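Local coordinates for peroxide stress regulator PerR, FUR family (PDB 4LMY), which probably regulates transcription of peroxide-stress genes as a dimeric, zinc-binding, DNA-binding protein of the FUR family, at residues 98-103 and 111-116. Numbering follows the deposited sequence.
Sequences QHVNVV and ADFMDV. With ZN (zinc ion), chain E.
Asp112 OD1 is gripped by two hydrogen bonds, one donated by water 1, whose O lies 2.7 Å from Asp112 OD1, and one with Ser5 OG. The carboxylate stands on the second strand of an antiparallel beta hairpin, 98-104 with 110-115, in the dimerisation domain of this FUR-family regulator. Water 1 also accepts the N-H of His99 ND1, lying in the plane of the imidazole at its edge, so Asp112 acts through the water as a second-shell partner, which with the zinc bond helps hold the ring's rotation and may make NE2 a stronger donor to zinc. His99 NE2 binds that zinc at 2.1 Å, together with His4, His6, His19 and His97. Six backbone hydrogen bonds zip the strands; the shortest runs from Val102 N to Ala111 O, 2.6 Å and nearly straight at 172°. On the face of Val100, Phe113 and Asp115, CG of Phe113 takes the crowded position between N and carbonyl carbon (chi1 67°). This lays the ring beside Val100, CE2 and CZ each 3.6 Å from its CB. Gln128 and Tyr131 of the second subunit pack on this side, against Phe113 and against Val102 and Ala111 respectively. Asp115 has its CG anti to the backbone N (chi1 167°); its OD2 accepts the N-H of Asp117, just before helix 118-129, and its OD1 that of Val118, the first residue of that helix, while its CB rests 3.9 Å from Val100 CG2.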
loop_
_atom_site.group_PDB
_atom_site.type_symbol
_atom_site.label_atom_id
_atom_site.label_comp_id
_atom_site.label_asym_id
_atom_site.label_seq_id
_atom_site.Cartn_x
_atom_site.Cartn_y
_atom_site.Cartn_z
ATOM N N GLN B 98 0.878 10.762 0.673
ATOM C CA GLN B 98 0.248 11.103 -0.592
ATOM C C GLN B 98 -1.262 11.042 -0.409
ATOM O O GLN B 98 -1.753 10.703 0.670
ATOM C CB GLN B 98 0.679 10.134 -1.695
ATOM C CG GLN B 98 0.133 8.736 -1.509
ATOM C CD GLN B 98 0.341 7.859 -2.722
ATOM O OE1 GLN B 98 0.232 6.642 -2.634
ATOM N NE2 GLN B 98 0.625 8.470 -3.864
ATOM N N HIS B 99 -1.997 11.354 -1.466
ATOM C CA HIS B 99 -3.450 11.293 -1.409
ATOM C C HIS B 99 -3.995 10.485 -2.573
ATOM O O HIS B 99 -3.676 10.750 -3.730
ATOM C CB HIS B 99 -4.044 12.699 -1.380
ATOM C CG HIS B 99 -3.568 13.516 -0.222
ATOM N ND1 HIS B 99 -4.292 13.651 0.941
ATOM C CD2 HIS B 99 -2.419 14.210 -0.035
ATOM C CE1 HIS B 99 -3.619 14.409 1.790
ATOM N NE2 HIS B 99 -2.478 14.758 1.222
ATOM N N VAL B 100 -4.819 9.495 -2.243
ATOM C CA VAL B 100 -5.296 8.507 -3.200
ATOM C C VAL B 100 -6.814 8.573 -3.329
ATOM O O VAL B 100 -7.522 8.725 -2.337
ATOM C CB VAL B 100 -4.892 7.084 -2.747
ATOM C CG1 VAL B 100 -5.373 6.022 -3.736
ATOM C CG2 VAL B 100 -3.384 7.002 -2.546
ATOM N N ASN B 101 -7.315 8.460 -4.555
ATOM C CA ASN B 101 -8.757 8.441 -4.776
ATOM C C ASN B 101 -9.388 7.084 -4.493
ATOM O O ASN B 101 -8.777 6.042 -4.724
ATOM C CB ASN B 101 -9.089 8.846 -6.211
ATOM C CG ASN B 101 -8.985 10.337 -6.432
ATOM O OD1 ASN B 101 -9.109 11.125 -5.495
ATOM N ND2 ASN B 101 -8.775 10.735 -7.679
ATOM N N VAL B 102 -10.614 7.105 -3.987
ATOM C CA VAL B 102 -11.436 5.905 -3.968
ATOM C C VAL B 102 -12.690 6.196 -4.788
ATOM O O VAL B 102 -13.386 7.185 -4.551
ATOM C CB VAL B 102 -11.764 5.417 -2.530
ATOM C CG1 VAL B 102 -12.479 6.490 -1.725
ATOM C CG2 VAL B 102 -12.584 4.137 -2.580
ATOM N N VAL B 103 -12.952 5.353 -5.779
ATOM C CA VAL B 103 -14.036 5.599 -6.721
ATOM C C VAL B 103 -15.169 4.605 -6.513
ATOM O O VAL B 103 -14.927 3.407 -6.378
ATOM C CB VAL B 103 -13.538 5.487 -8.181
ATOM C CG1 VAL B 103 -14.654 5.826 -9.150
ATOM C CG2 VAL B 103 -12.330 6.394 -8.402
ATOM N N ALA B 111 -13.967 9.945 -3.626
ATOM C CA ALA B 111 -13.466 10.493 -2.380
ATOM C C ALA B 111 -11.961 10.270 -2.383
ATOM O O ALA B 111 -11.454 9.473 -3.171
ATOM C CB ALA B 111 -14.112 9.800 -1.195
ATOM N N ASP B 112 -11.241 10.977 -1.524
ATOM C CA ASP B 112 -9.806 10.757 -1.411
ATOM C C ASP B 112 -9.400 10.543 0.039
ATOM O O ASP B 112 -10.095 10.975 0.960
ATOM C CB ASP B 112 -9.015 11.911 -2.035
ATOM C CG ASP B 112 -9.309 13.246 -1.383
ATOM O OD1 ASP B 112 -8.630 13.585 -0.395
ATOM O OD2 ASP B 112 -10.218 13.954 -1.865
ATOM N N PHE B 113 -8.280 9.857 0.236
ATOM C CA PHE B 113 -7.764 9.599 1.573
ATOM C C PHE B 113 -6.251 9.787 1.622
ATOM O O PHE B 113 -5.577 9.785 0.588
ATOM C CB PHE B 113 -8.155 8.194 2.052
ATOM C CG PHE B 113 -7.501 7.080 1.280
ATOM C CD1 PHE B 113 -6.395 6.423 1.793
ATOM C CD2 PHE B 113 -7.997 6.684 0.049
ATOM C CE1 PHE B 113 -5.790 5.395 1.090
ATOM C CE2 PHE B 113 -7.398 5.655 -0.660
ATOM C CZ PHE B 113 -6.295 5.011 -0.138
ATOM N N MET B 114 -5.723 9.952 2.829
ATOM C CA MET B 114 -4.293 10.152 3.020
ATOM C C MET B 114 -3.579 8.824 3.169
ATOM O O MET B 114 -3.947 8.006 4.012
ATOM C CB MET B 114 -4.039 10.991 4.267
ATOM C CG MET B 114 -2.594 11.411 4.440
ATOM S SD MET B 114 -2.395 12.561 5.811
ATOM C CE MET B 114 -1.999 11.443 7.153
ATOM N N ASP B 115 -2.546 8.622 2.361
ATOM C CA ASP B 115 -1.807 7.368 2.369
ATOM C C ASP B 115 -0.336 7.548 2.733
ATOM O O ASP B 115 0.315 8.482 2.272
ATOM C CB ASP B 115 -1.904 6.702 1.001
ATOM C CG ASP B 115 -0.909 5.578 0.836
ATOM O OD1 ASP B 115 0.074 5.757 0.090
ATOM O OD2 ASP B 115 -1.103 4.523 1.469
ATOM N N VAL B 116 0.178 6.640 3.557
ATOM C CA VAL B 116 1.605 6.588 3.860
ATOM C C VAL B 116 2.171 5.210 3.519
ATOM O O VAL B 116 3.309 4.891 3.864
ATOM C CB VAL B 116 1.882 6.891 5.347
ATOM C CG1 VAL B 116 1.374 8.278 5.716
ATOM C CG2 VAL B 116 1.243 5.833 6.238
HETATM ZN ZN ZN E . -1.200 16.332 1.916
HETATM O O HOH W 1 -6.907 12.862 1.589
HETATM O O HOH W 2 -10.358 13.414 -5.251
#